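Side-chain contacts in Lys-gingipain W83 (PDB 6I9A), which cleaves proteins after lysine as a secreted cysteine endopeptidase of family C25, and may act as a virulence factor in periodontal disease: residues Thr4-Leu9 and Asp109-Pro114; Glu26-Trp31 and Glu127-Ile132; Thr33-Lys38 and Asp134-Tyr139; Asp320-Asn323 and Met329-Gly332. All coordinates share one frame; numbering follows the deposited sequence. Where two conformers were deposited one is given.

Interaction 1: residues Thr4-Leu9 and Asp109-Pro114. With CA (calcium ion), chain G.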
loop_
_atom_site.group_PDB
_atom_site.type_symbol
_atom_site.label_atom_id
_atom_site.label_comp_id
_atom_site.label_asym_id
_atom_site.label_seq_id
_atom_site.Cartn_x
_atom_site.Cartn_y
_atom_site.Cartn_z
ATOM N N THR A 4 2.918 14.814 -13.919
ATOM C CA THR A 4 1.678 15.610 -13.991
ATOM C C THR A 4 0.625 14.838 -14.787
ATOM O O THR A 4 -0.575 15.000 -14.525
ATOM C CB THR A 4 1.979 16.982 -14.604
ATOM O OG1 THR A 4 2.477 16.820 -15.926
ATOM C CG2 THR A 4 2.962 17.777 -13.824
ATOM N N ASP A 5 1.022 13.981 -15.727
ATOM C CA ASP A 5 0.068 13.176 -16.491
ATOM C C ASP A 5 -0.623 12.133 -15.645
ATOM O O ASP A 5 -1.806 11.849 -15.845
ATOM C CB ASP A 5 0.784 12.375 -17.605
ATOM C CG ASP A 5 1.280 13.081 -18.840
ATOM O OD1 ASP A 5 0.970 14.279 -18.998
ATOM O OD2 ASP A 5 2.019 12.437 -19.605
ATOM N N HIS A 6 0.137 11.508 -14.724
ATOM C CA HIS A 6 -0.339 10.356 -13.984
ATOM C C HIS A 6 0.036 10.426 -12.546
ATOM O O HIS A 6 0.808 9.581 -12.051
ATOM C CB HIS A 6 0.239 9.071 -14.593
ATOM C CG HIS A 6 -0.275 8.806 -15.955
ATOM N ND1 HIS A 6 -1.591 8.479 -16.177
ATOM C CD2 HIS A 6 0.382 8.796 -17.127
ATOM C CE1 HIS A 6 -1.699 8.299 -17.494
ATOM N NE2 HIS A 6 -0.536 8.521 -18.099
ATOM N N GLY A 7 -0.519 11.413 -11.871
ATOM C CA GLY A 7 -0.220 11.567 -10.453
ATOM C C GLY A 7 -0.968 10.598 -9.554
ATOM O O GLY A 7 -1.716 9.708 -9.975
ATOM N N ASP A 8 -0.756 10.813 -8.254
ATOM C CA ASP A 8 -1.368 9.989 -7.202
ATOM C C ASP A 8 -2.880 9.851 -7.470
ATOM O O ASP A 8 -3.582 10.854 -7.595
ATOM C CB ASP A 8 -1.127 10.749 -5.881
ATOM C CG ASP A 8 -1.594 10.102 -4.588
ATOM O OD1 ASP A 8 -2.082 8.939 -4.625
ATOM O OD2 ASP A 8 -1.472 10.739 -3.545
ATOM N N LEU A 9 -3.358 8.619 -7.492
ATOM C CA LEU A 9 -4.782 8.314 -7.721
ATOM C C LEU A 9 -5.648 8.566 -6.510
ATOM O O LEU A 9 -6.883 8.533 -6.631
ATOM C CB LEU A 9 -4.954 6.848 -8.170
ATOM C CG LEU A 9 -4.408 6.542 -9.572
ATOM C CD1 LEU A 9 -4.682 5.100 -9.889
ATOM C CD2 LEU A 9 -5.069 7.448 -10.641
ATOM N N ASP A 109 -8.373 1.626 -19.869
ATOM C CA ASP A 109 -8.268 2.222 -21.193
ATOM C C ASP A 109 -7.015 1.631 -21.876
ATOM O O ASP A 109 -6.450 0.623 -21.405
ATOM C CB ASP A 109 -8.344 3.753 -21.170
ATOM C CG ASP A 109 -7.373 4.474 -20.272
ATOM O OD1 ASP A 109 -6.292 3.958 -20.043
ATOM O OD2 ASP A 109 -7.717 5.562 -19.809
ATOM N N GLY A 110 -6.641 2.154 -23.049
ATOM C CA GLY A 110 -5.654 1.480 -23.875
ATOM C C GLY A 110 -4.205 1.424 -23.449
ATOM O O GLY A 110 -3.426 0.676 -24.043
ATOM N N ASP A 111 -3.824 2.286 -22.507
ATOM C CA ASP A 111 -2.404 2.356 -22.193
ATOM C C ASP A 111 -2.046 1.372 -21.062
ATOM O O ASP A 111 -2.864 0.531 -20.652
ATOM C CB ASP A 111 -2.032 3.807 -21.903
ATOM C CG ASP A 111 -2.578 4.364 -20.630
ATOM O OD1 ASP A 111 -3.102 3.550 -19.775
ATOM O OD2 ASP A 111 -2.484 5.585 -20.425
ATOM N N TYR A 112 -0.802 1.478 -20.561
ATOM C CA TYR A 112 -0.392 0.533 -19.511
ATOM C C TYR A 112 -0.423 1.133 -18.099
ATOM O O TYR A 112 0.036 0.505 -17.127
ATOM C CB TYR A 112 0.967 -0.118 -19.802
ATOM C CG TYR A 112 2.093 0.852 -20.099
ATOM C CD1 TYR A 112 2.521 1.775 -19.141
ATOM C CD2 TYR A 112 2.708 0.873 -21.344
ATOM C CE1 TYR A 112 3.545 2.684 -19.410
ATOM C CE2 TYR A 112 3.745 1.756 -21.616
ATOM C CZ TYR A 112 4.154 2.669 -20.643
ATOM O OH TYR A 112 5.171 3.569 -20.888
ATOM N N PHE A 113 -0.968 2.351 -17.971
ATOM C CA PHE A 113 -1.118 2.968 -16.675
ATOM C C PHE A 113 -2.425 2.551 -16.019
ATOM O O PHE A 113 -3.492 2.700 -16.647
ATOM C CB PHE A 113 -1.091 4.481 -16.751
ATOM C CG PHE A 113 0.232 5.062 -17.162
ATOM C CD1 PHE A 113 1.225 5.296 -16.225
ATOM C CD2 PHE A 113 0.502 5.328 -18.499
ATOM C CE1 PHE A 113 2.456 5.861 -16.608
ATOM C CE2 PHE A 113 1.730 5.886 -18.879
ATOM C CZ PHE A 113 2.702 6.139 -17.926
ATOM N N PRO A 114 -2.398 2.059 -14.798
ATOM C CA PRO A 114 -3.655 1.702 -14.122
ATOM C C PRO A 114 -4.608 2.862 -13.948
ATOM O O PRO A 114 -4.181 4.017 -13.745
ATOM C CB PRO A 114 -3.198 1.236 -12.725
ATOM C CG PRO A 114 -1.764 0.809 -12.939
ATOM C CD PRO A 114 -1.220 1.789 -13.950
HETATM CA CA CA G . -4.907 3.532 -18.257
HETATM O O HOH W 1 -5.014 1.289 -19.181
HETATM O O HOH W 2 -4.039 5.756 -18.218
#

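Interaction 2: residues Glu26-Trp31 and Glu127-Ile132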
loop_
_atom_site.group_PDB
_atom_site.type_symbol
_atom_site.label_atom_id
_atom_site.label_comp_id
_atom_site.label_asym_id
_atom_site.label_seq_id
_atom_site.Cartn_x
_atom_site.Cartn_y
_atom_site.Cartn_z
ATOM N N GLU A 26 -16.915 -14.497 5.082
ATOM C CA GLU A 26 -16.961 -14.294 6.525
ATOM C C GLU A 26 -15.675 -13.676 7.059
ATOM O O GLU A 26 -15.727 -12.738 7.856
ATOM C CB GLU A 26 -17.219 -15.650 7.171
ATOM C CG GLU A 26 -17.232 -15.639 8.689
ATOM C CD GLU A 26 -17.480 -17.006 9.305
ATOM O OE1 GLU A 26 -17.300 -18.038 8.616
ATOM O OE2 GLU A 26 -17.856 -17.042 10.496
ATOM N N ALA A 27 -14.517 -14.184 6.594
ATOM C CA ALA A 27 -13.239 -13.660 7.068
ATOM C C ALA A 27 -13.033 -12.192 6.670
ATOM O O ALA A 27 -12.365 -11.445 7.386
ATOM C CB ALA A 27 -12.084 -14.521 6.541
ATOM N N LEU A 28 -13.579 -11.793 5.531
ATOM C CA LEU A 28 -13.358 -10.433 5.053
ATOM C C LEU A 28 -14.173 -9.408 5.839
ATOM O O LEU A 28 -13.816 -8.222 5.859
ATOM C CB LEU A 28 -13.767 -10.396 3.567
ATOM C CG LEU A 28 -13.294 -9.269 2.679
ATOM C CD1 LEU A 28 -11.802 -9.063 2.746
ATOM C CD2 LEU A 28 -13.781 -9.506 1.253
ATOM N N LYS A 29 -15.292 -9.825 6.460
ATOM C CA LYS A 29 -16.191 -8.851 7.094
ATOM C C LYS A 29 -15.501 -7.838 8.050
ATOM O O LYS A 29 -15.809 -6.657 7.920
ATOM C CB LYS A 29 -17.348 -9.564 7.819
ATOM C CG LYS A 29 -18.446 -8.553 8.154
ATOM C CD LYS A 29 -19.845 -9.122 8.307
ATOM C CE LYS A 29 -20.743 -8.131 9.038
ATOM N NZ LYS A 29 -20.791 -6.769 8.411
ATOM N N PRO A 30 -14.616 -8.216 8.994
ATOM C CA PRO A 30 -14.060 -7.193 9.898
ATOM C C PRO A 30 -13.235 -6.148 9.156
ATOM O O PRO A 30 -13.171 -4.977 9.559
ATOM C CB PRO A 30 -13.185 -7.987 10.882
ATOM C CG PRO A 30 -13.665 -9.398 10.782
ATOM C CD PRO A 30 -14.202 -9.583 9.397
ATOM N N TRP A 31 -12.606 -6.560 8.030
ATOM C CA TRP A 31 -11.816 -5.607 7.236
ATOM C C TRP A 31 -12.775 -4.656 6.518
ATOM O O TRP A 31 -12.552 -3.425 6.538
ATOM C CB TRP A 31 -10.959 -6.402 6.250
ATOM C CG TRP A 31 -9.989 -5.603 5.428
ATOM C CD1 TRP A 31 -8.739 -5.170 5.805
ATOM C CD2 TRP A 31 -10.132 -5.248 4.040
ATOM N NE1 TRP A 31 -8.101 -4.576 4.727
ATOM C CE2 TRP A 31 -8.932 -4.630 3.636
ATOM C CE3 TRP A 31 -11.151 -5.421 3.093
ATOM C CZ2 TRP A 31 -8.727 -4.171 2.334
ATOM C CZ3 TRP A 31 -10.954 -4.980 1.793
ATOM C CH2 TRP A 31 -9.755 -4.347 1.424
ATOM N N GLU A 127 -8.440 -18.470 7.252
ATOM C CA GLU A 127 -7.564 -18.200 8.390
ATOM C C GLU A 127 -6.368 -17.311 7.962
ATOM O O GLU A 127 -5.998 -16.381 8.693
ATOM C CB GLU A 127 -7.086 -19.540 8.996
ATOM C CG GLU A 127 -8.237 -20.308 9.656
ATOM C CD GLU A 127 -9.280 -21.008 8.783
ATOM O OE1 GLU A 127 -9.011 -21.348 7.601
ATOM O OE2 GLU A 127 -10.393 -21.229 9.317
ATOM N N GLU A 128 -5.780 -17.588 6.784
ATOM C CA GLU A 128 -4.680 -16.738 6.320
ATOM C C GLU A 128 -5.168 -15.336 6.008
ATOM O O GLU A 128 -4.456 -14.373 6.258
ATOM C CB GLU A 128 -3.995 -17.308 5.081
ATOM C CG GLU A 128 -3.120 -18.495 5.441
ATOM C CD GLU A 128 -2.465 -19.121 4.256
ATOM O OE1 GLU A 128 -2.844 -18.795 3.110
ATOM O OE2 GLU A 128 -1.554 -19.945 4.484
ATOM N N LEU A 129 -6.376 -15.200 5.452
ATOM C CA LEU A 129 -6.908 -13.853 5.222
ATOM C C LEU A 129 -7.099 -13.115 6.547
ATOM O O LEU A 129 -6.723 -11.948 6.666
ATOM C CB LEU A 129 -8.221 -13.892 4.416
ATOM C CG LEU A 129 -8.791 -12.519 4.127
ATOM C CD1 LEU A 129 -7.863 -11.648 3.283
ATOM C CD2 LEU A 129 -10.137 -12.642 3.448
ATOM N N THR A 130 -7.637 -13.818 7.570
ATOM C CA THR A 130 -7.756 -13.205 8.880
ATOM C C THR A 130 -6.400 -12.773 9.410
ATOM O O THR A 130 -6.295 -11.715 10.049
ATOM C CB THR A 130 -8.437 -14.192 9.811
ATOM O OG1 THR A 130 -9.778 -14.358 9.323
ATOM C CG2 THR A 130 -8.449 -13.712 11.276
ATOM N N ASN A 131 -5.345 -13.570 9.154
ATOM C CA ASN A 131 -4.015 -13.182 9.631
ATOM C C ASN A 131 -3.625 -11.826 9.072
ATOM O O ASN A 131 -3.058 -10.974 9.754
ATOM C CB ASN A 131 -2.991 -14.196 9.192
ATOM C CG ASN A 131 -3.111 -15.509 9.885
ATOM O OD1 ASN A 131 -3.811 -15.636 10.911
ATOM N ND2 ASN A 131 -2.446 -16.539 9.373
ATOM N N ILE A 132 -3.860 -11.634 7.759
ATOM C CA ILE A 132 -3.496 -10.350 7.134
ATOM C C ILE A 132 -4.318 -9.242 7.744
ATOM O O ILE A 132 -3.801 -8.179 8.105
ATOM C CB ILE A 132 -3.744 -10.392 5.612
ATOM C CG1 ILE A 132 -2.965 -11.538 4.940
ATOM C CG2 ILE A 132 -3.391 -9.014 4.983
ATOM C CD1 ILE A 132 -3.313 -11.731 3.458
HETATM O O HOH W 3 -11.245 -12.122 9.820
#

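Interaction 3: residues Thr33-Lys38 and Asp134-Tyr139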
loop_
_atom_site.group_PDB
_atom_site.type_symbol
_atom_site.label_atom_id
_atom_site.label_comp_id
_atom_site.label_asym_id
_atom_site.label_seq_id
_atom_site.Cartn_x
_atom_site.Cartn_y
_atom_site.Cartn_z
ATOM N N THR A 33 -15.780 -3.833 7.460
ATOM C CA THR A 33 -16.404 -2.994 8.499
ATOM C C THR A 33 -15.513 -1.792 8.790
ATOM O O THR A 33 -15.956 -0.648 8.818
ATOM C CB THR A 33 -16.686 -3.796 9.749
ATOM O OG1 THR A 33 -17.656 -4.803 9.426
ATOM C CG2 THR A 33 -17.160 -2.934 10.914
ATOM N N TRP A 34 -14.217 -2.056 9.044
ATOM C CA TRP A 34 -13.266 -0.971 9.348
ATOM C C TRP A 34 -13.078 -0.018 8.173
ATOM O O TRP A 34 -13.053 1.191 8.361
ATOM C CB TRP A 34 -11.947 -1.557 9.820
ATOM C CG TRP A 34 -10.811 -0.587 9.871
ATOM C CD1 TRP A 34 -9.660 -0.684 9.135
ATOM C CD2 TRP A 34 -10.713 0.644 10.603
ATOM N NE1 TRP A 34 -8.818 0.349 9.427
ATOM C CE2 TRP A 34 -9.441 1.194 10.316
ATOM C CE3 TRP A 34 -11.560 1.324 11.513
ATOM C CZ2 TRP A 34 -9.010 2.397 10.872
ATOM C CZ3 TRP A 34 -11.127 2.524 12.042
ATOM C CH2 TRP A 34 -9.868 3.042 11.744
ATOM N N LYS A 35 -12.956 -0.547 6.930
ATOM C CA LYS A 35 -12.792 0.350 5.792
ATOM C C LYS A 35 -14.004 1.271 5.643
ATOM O O LYS A 35 -13.854 2.450 5.377
ATOM C CB LYS A 35 -12.553 -0.436 4.501
ATOM C CG LYS A 35 -11.225 -1.222 4.490
ATOM C CD LYS A 35 -9.957 -0.383 4.828
ATOM C CE LYS A 35 -8.744 -1.243 4.606
ATOM N NZ LYS A 35 -7.471 -0.530 4.840
ATOM N N ALA A 36 -15.240 0.742 5.882
ATOM C CA ALA A 36 -16.437 1.628 5.817
ATOM C C ALA A 36 -16.360 2.651 6.947
ATOM O O ALA A 36 -16.605 3.849 6.738
ATOM C CB ALA A 36 -17.709 0.805 5.957
ATOM N N GLN A 37 -15.979 2.208 8.159
ATOM C CA GLN A 37 -15.909 3.123 9.293
ATOM C C GLN A 37 -14.935 4.273 9.069
ATOM O O GLN A 37 -15.177 5.405 9.525
ATOM C CB GLN A 37 -15.523 2.352 10.569
ATOM C CG GLN A 37 -16.667 1.493 11.060
ATOM C CD GLN A 37 -16.248 0.534 12.143
ATOM O OE1 GLN A 37 -15.080 0.175 12.279
ATOM N NE2 GLN A 37 -17.229 0.091 12.949
ATOM N N LYS A 38 -13.814 4.003 8.382
ATOM C CA LYS A 38 -12.845 5.065 8.158
ATOM C C LYS A 38 -13.163 5.883 6.888
ATOM O O LYS A 38 -12.403 6.780 6.536
ATOM C CB LYS A 38 -11.410 4.523 8.125
ATOM C CG LYS A 38 -11.080 3.731 6.842
ATOM C CD LYS A 38 -9.854 2.808 7.000
ATOM C CE LYS A 38 -8.578 3.522 7.430
ATOM N NZ LYS A 38 -8.055 4.478 6.394
ATOM N N ASP A 134 -5.895 -8.992 10.598
ATOM C CA ASP A 134 -5.617 -8.608 12.000
ATOM C C ASP A 134 -4.416 -7.674 12.097
ATOM O O ASP A 134 -4.354 -6.758 12.936
ATOM C CB ASP A 134 -5.385 -9.854 12.826
ATOM C CG ASP A 134 -6.651 -10.656 13.068
ATOM O OD1 ASP A 134 -7.777 -10.104 12.900
ATOM O OD2 ASP A 134 -6.532 -11.833 13.462
ATOM N N LYS A 135 -3.408 -7.883 11.232
ATOM C CA LYS A 135 -2.237 -6.987 11.238
ATOM C C LYS A 135 -2.603 -5.609 10.734
ATOM O O LYS A 135 -2.193 -4.584 11.268
ATOM C CB LYS A 135 -1.104 -7.589 10.404
ATOM C CG LYS A 135 -0.534 -8.867 11.093
ATOM C CD LYS A 135 0.659 -9.470 10.330
ATOM C CE LYS A 135 0.209 -10.238 9.129
ATOM N NZ LYS A 135 1.383 -10.862 8.416
ATOM N N VAL A 136 -3.393 -5.564 9.640
ATOM C CA VAL A 136 -3.858 -4.268 9.101
ATOM C C VAL A 136 -4.650 -3.492 10.139
ATOM O O VAL A 136 -4.426 -2.311 10.327
ATOM C CB VAL A 136 -4.704 -4.491 7.833
ATOM C CG1 VAL A 136 -5.376 -3.199 7.409
ATOM C CG2 VAL A 136 -3.834 -5.075 6.728
ATOM N N LEU A 137 -5.575 -4.168 10.839
ATOM C CA LEU A 137 -6.438 -3.502 11.819
ATOM C C LEU A 137 -5.601 -2.938 12.967
ATOM O O LEU A 137 -5.823 -1.804 13.401
ATOM C CB LEU A 137 -7.486 -4.496 12.372
ATOM C CG LEU A 137 -8.578 -4.928 11.389
ATOM C CD1 LEU A 137 -9.472 -5.995 11.989
ATOM C CD2 LEU A 137 -9.437 -3.719 11.013
ATOM N N MET A 138 -4.644 -3.729 13.473
ATOM C CA MET A 138 -3.829 -3.217 14.574
ATOM C C MET A 138 -3.021 -2.012 14.129
ATOM O O MET A 138 -2.902 -1.003 14.830
ATOM C CB MET A 138 -2.893 -4.305 15.095
ATOM C CG MET A 138 -1.927 -3.731 16.113
ATOM S SD MET A 138 -1.119 -4.931 17.182
ATOM C CE MET A 138 -2.528 -5.322 18.284
ATOM N N TYR A 139 -2.473 -2.084 12.894
ATOM C CA TYR A 139 -1.647 -0.987 12.425
ATOM C C TYR A 139 -2.461 0.283 12.190
ATOM O O TYR A 139 -2.110 1.377 12.667
ATOM C CB TYR A 139 -0.939 -1.416 11.116
ATOM C CG TYR A 139 0.059 -0.384 10.631
ATOM C CD1 TYR A 139 1.381 -0.389 11.099
ATOM C CD2 TYR A 139 -0.311 0.601 9.712
ATOM C CE1 TYR A 139 2.287 0.552 10.676
ATOM C CE2 TYR A 139 0.601 1.550 9.276
ATOM C CZ TYR A 139 1.903 1.498 9.732
ATOM O OH TYR A 139 2.807 2.421 9.278
#

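Interaction 4: residues Asp320-Asn323 and Met329-Gly332. With NA (sodium ion), chain E.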
loop_
_atom_site.group_PDB
_atom_site.type_symbol
_atom_site.label_atom_id
_atom_site.label_comp_id
_atom_site.label_asym_id
_atom_site.label_seq_id
_atom_site.Cartn_x
_atom_site.Cartn_y
_atom_site.Cartn_z
ATOM N N ASP A 320 1.670 15.887 1.706
ATOM C CA ASP A 320 0.309 16.078 1.204
ATOM C C ASP A 320 -0.084 15.212 0.030
ATOM O O ASP A 320 -1.177 15.381 -0.507
ATOM C CB ASP A 320 0.092 17.570 0.863
ATOM C CG ASP A 320 0.257 18.457 2.100
ATOM O OD1 ASP A 320 -0.013 17.977 3.225
ATOM O OD2 ASP A 320 0.701 19.600 1.946
ATOM N N SER A 321 0.757 14.247 -0.344
ATOM C CA SER A 321 0.368 13.313 -1.401
ATOM C C SER A 321 1.249 12.089 -1.255
ATOM O O SER A 321 2.199 12.044 -0.447
ATOM C CB SER A 321 0.522 13.957 -2.790
ATOM O OG SER A 321 1.863 14.287 -3.081
ATOM N N TYR A 322 0.900 11.040 -2.010
ATOM C CA TYR A 322 1.610 9.749 -2.036
ATOM C C TYR A 322 1.754 9.214 -0.604
ATOM O O TYR A 322 2.837 8.926 -0.104
ATOM C CB TYR A 322 2.984 9.871 -2.730
ATOM C CG TYR A 322 2.884 10.161 -4.203
ATOM C CD1 TYR A 322 2.782 9.124 -5.118
ATOM C CD2 TYR A 322 2.877 11.475 -4.683
ATOM C CE1 TYR A 322 2.641 9.372 -6.463
ATOM C CE2 TYR A 322 2.745 11.724 -6.064
ATOM C CZ TYR A 322 2.660 10.656 -6.920
ATOM O OH TYR A 322 2.559 10.824 -8.299
ATOM N N ASN A 323 0.601 9.049 0.041
ATOM C CA ASN A 323 0.523 8.628 1.439
ATOM C C ASN A 323 0.004 7.218 1.632
ATOM O O ASN A 323 -0.100 6.805 2.795
ATOM C CB ASN A 323 -0.307 9.655 2.248
ATOM C CG ASN A 323 0.496 10.922 2.399
ATOM O OD1 ASN A 323 1.743 10.864 2.493
ATOM N ND2 ASN A 323 -0.136 12.088 2.406
ATOM N N MET A 329 4.521 2.413 -4.574
ATOM C CA MET A 329 4.822 1.622 -5.780
ATOM C C MET A 329 4.590 2.440 -7.054
ATOM O O MET A 329 5.387 2.398 -7.977
ATOM C CB MET A 329 3.961 0.358 -5.756
ATOM C CG MET A 329 4.219 -0.564 -6.946
ATOM S SD MET A 329 3.280 -2.089 -6.859
ATOM C CE MET A 329 1.679 -1.571 -7.494
ATOM N N TRP A 330 3.494 3.208 -7.065
ATOM C CA TRP A 330 3.131 4.059 -8.198
ATOM C C TRP A 330 4.267 5.041 -8.470
ATOM O O TRP A 330 4.702 5.209 -9.606
ATOM C CB TRP A 330 1.850 4.817 -7.822
ATOM C CG TRP A 330 1.295 5.605 -8.966
ATOM C CD1 TRP A 330 1.601 6.887 -9.302
ATOM C CD2 TRP A 330 0.282 5.177 -9.862
ATOM N NE1 TRP A 330 0.831 7.276 -10.403
ATOM C CE2 TRP A 330 0.017 6.241 -10.750
ATOM C CE3 TRP A 330 -0.412 3.985 -10.006
ATOM C CZ2 TRP A 330 -0.943 6.129 -11.780
ATOM C CZ3 TRP A 330 -1.346 3.874 -11.005
ATOM C CH2 TRP A 330 -1.595 4.930 -11.875
ATOM N N ALA A 331 4.757 5.733 -7.435
ATOM C CA ALA A 331 5.835 6.719 -7.582
ATOM C C ALA A 331 7.097 6.053 -8.138
ATOM O O ALA A 331 7.784 6.633 -8.987
ATOM C CB ALA A 331 6.118 7.369 -6.224
ATOM N N GLY A 332 7.436 4.850 -7.657
ATOM C CA GLY A 332 8.618 4.160 -8.190
ATOM C C GLY A 332 8.466 3.891 -9.657
ATOM O O GLY A 332 9.371 4.140 -10.469
HETATM NA NA NA E . 3.695 11.014 1.041
#

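Interaction 1: residues Thr4-Leu9 and Asp109-Pro114
H6 lays its imidazole flat on the phenyl ring of F113. The two make a face-to-face stack, with centroids 3.8 Å apart and planes at 16°. The overlap is nearly centred: F113 CG sits above the middle of the imidazole and H6 CD2 above the middle of the phenyl, while the shortest approach is H6 NE2 to F113 CD2, 3.4 Å. F113 CB joins in with a CH-pi contact over the same imidazole face. Beside the stack, L9 CD1 comes 4.0 Å from P114 O.

One shell out, Y112 lies against the opposite face of F113, its CE1 offset toward the rim, and D111 CG lies in plane at the edge. W354 of helix 350-356 meets F113 edge to face. The backbone of F113 is fixed by the calcium ion, which is held by D109 OD1 at 2.3 Å, D111 OD1 at 2.4 Å, F113 O at 2.3 Å, two waters and both carboxylate oxygens of E115. D111 OD1 also accepts from F113 N at 3.0 Å, an Asx turn in which the N-H comes from above the carboxylate plane. D111 CG stands between its own N and carbonyl carbon (chi1 70°), which folds the carboxylate back over F113 N and onto the calcium; a calcium-bound water donates to its OD2.

H6 thus joins the N-terminal segment to a calcium-bound loop of the catalytic domain, between helix 103-106 and strand 117-121, without binding the metal. The nearby D111 carboxylate could mildly favour a protonated imidazole, though its engagement by calcium probably makes any such pull modest.

Interaction 2: residues Glu26-Trp31 and Glu127-Ile132
A27 and L28 pack against L129 and T130 where two helices run side by side over the four-stranded parallel sheet of this alpha/beta fold. Helix 25-37 is the crossover of a beta-alpha-beta unit joining strands 14-20 and 40-46, and helix 126-141 follows strand 117-121. The two short segments point the same way within 10°, with axes 8.9 Å apart.

The tight part faces the sheet, dry and wholly aliphatic. One methyl of L129, CD2, does the touching: it lies 4.0 Å from L28 CD1 and 4.1 Å from A27 CB. With CG anti to the backbone N (chi1 -179°), the L129 side chain reaches across to helix 25-37, and both leucines rest on V83 of strand 79-83.

The other flank is more polar and watered. The small A27 lets the backbones come close here, its CA being 5.8 Å from that of T130. T130 OG1 passes A27 CB at 3.6 Å and is hydrogen-bonded to P126 O, one turn back. Helix 25-37 is kinked near P30, and W31 N turns weakly to L28 O instead of bonding A27 O. A27 O accepts from a water oxygen 2.8 Å away that also sits 2.7 Å from T130 OG1.

Interaction 3: residues Thr33-Lys38 and Asp134-Tyr139
The indole of W34, which L137 meets obliquely, has the aliphatic chain of K38 over one face, K38 CD standing 3.5 Å above the plane and offset toward the rim. At the edge, in plane, lies Q37 OE1. L137 CD2 does the touching, 3.5 Å from W34 CB and 3.6 Å from W34 CD1, beside the joint of side chain and ring. W34 CG is anti to the backbone N (chi1 167°), which carries the indole out toward helix 126-141, where it and L137 pass in opposite directions. L137 has two deposited conformers, so this close fit describes one of them.

The next residue, K35, bends near its base and then runs straight, bringing K35 NZ within 4.3 Å of V136 CG1. That ammonium group is buried but well supplied, with salt bridges to D362 and to E140 OE1 and a hydrogen bond to S364 OG. E140 OE1 also accepts from W34 NE1, so a single carboxylate steadies both residues.

Around this pair of helices, K35 leans on F40 and L42 of strand 40-46, at the border of the parallel sheet, while W34 and K38 touch V437 of strand 432-439, in the C-terminal Ig-like domain.

Interaction 4: residues Asp320-Asn323 and Met329-Gly332
Y322 packs its ring on W330 and A331 of helix 325-342, an apolar contact throughout. Y322 CE1 lies 3.9 Å from W330 CD1, which sits at the tyrosine edge, near its plane. The adjoining ring atom, Y322 CD1, is 3.9 Å from A331 CB. With W330 CG anti to the backbone N (chi1 -174°), the pyrrole side of the indole is what meets the tyrosine. S327 and L334 of the same helix also touch Y322.

Metal bonding holds the other end of the tyrosine residue. The sodium ion takes S321 O at 2.4 Å, Y322 O at 2.5 Å and N323 OD1 at 2.4 Å, and the carbonyls of A315, T316 and L318 bring it to six ligands. A315 and T316 lie in the last turn of helix 312-317 and L318 just beyond it; the helix dipole would probably help hold a cation there. The loop thus ties the end of one helix to the start of the next, and helix 325-342 lies against the edge strand 357-361 of the six-stranded mixed sheet of the peptidase domain, where M329 touches Y357 and V359.

Hydrogen bonds run outward to the N-terminal segment, with none between the two segments. W330 NE1 donates to H6 O, satisfying the buried indole nitrogen, and the main-chain N of Y322 donates a hydrogen bond to D8 OD2.

How the interactions relate
Interactions 2 and 3 are successive parts of one interface, between helices 25-37 and 126-141, partly buried at the first and buried at the second; W31 packs on V136 between them. Interactions 1 and 4 form a second neighbourhood: segment 4-9 hydrogen-bonds to both segments of interaction 4, and P114 and L9 pack on W330. Interaction 1 lies at the surface and interaction 4 is buried. Both of these involve metal-bound loops, calcium in one and sodium in the other, and aromatic rings meet there, whereas the helix pair relies on aliphatic contacts, a leucine against an indole, a bridging water and a buried lysine. The centres of interactions 1 and 2 are about 31 Å apart.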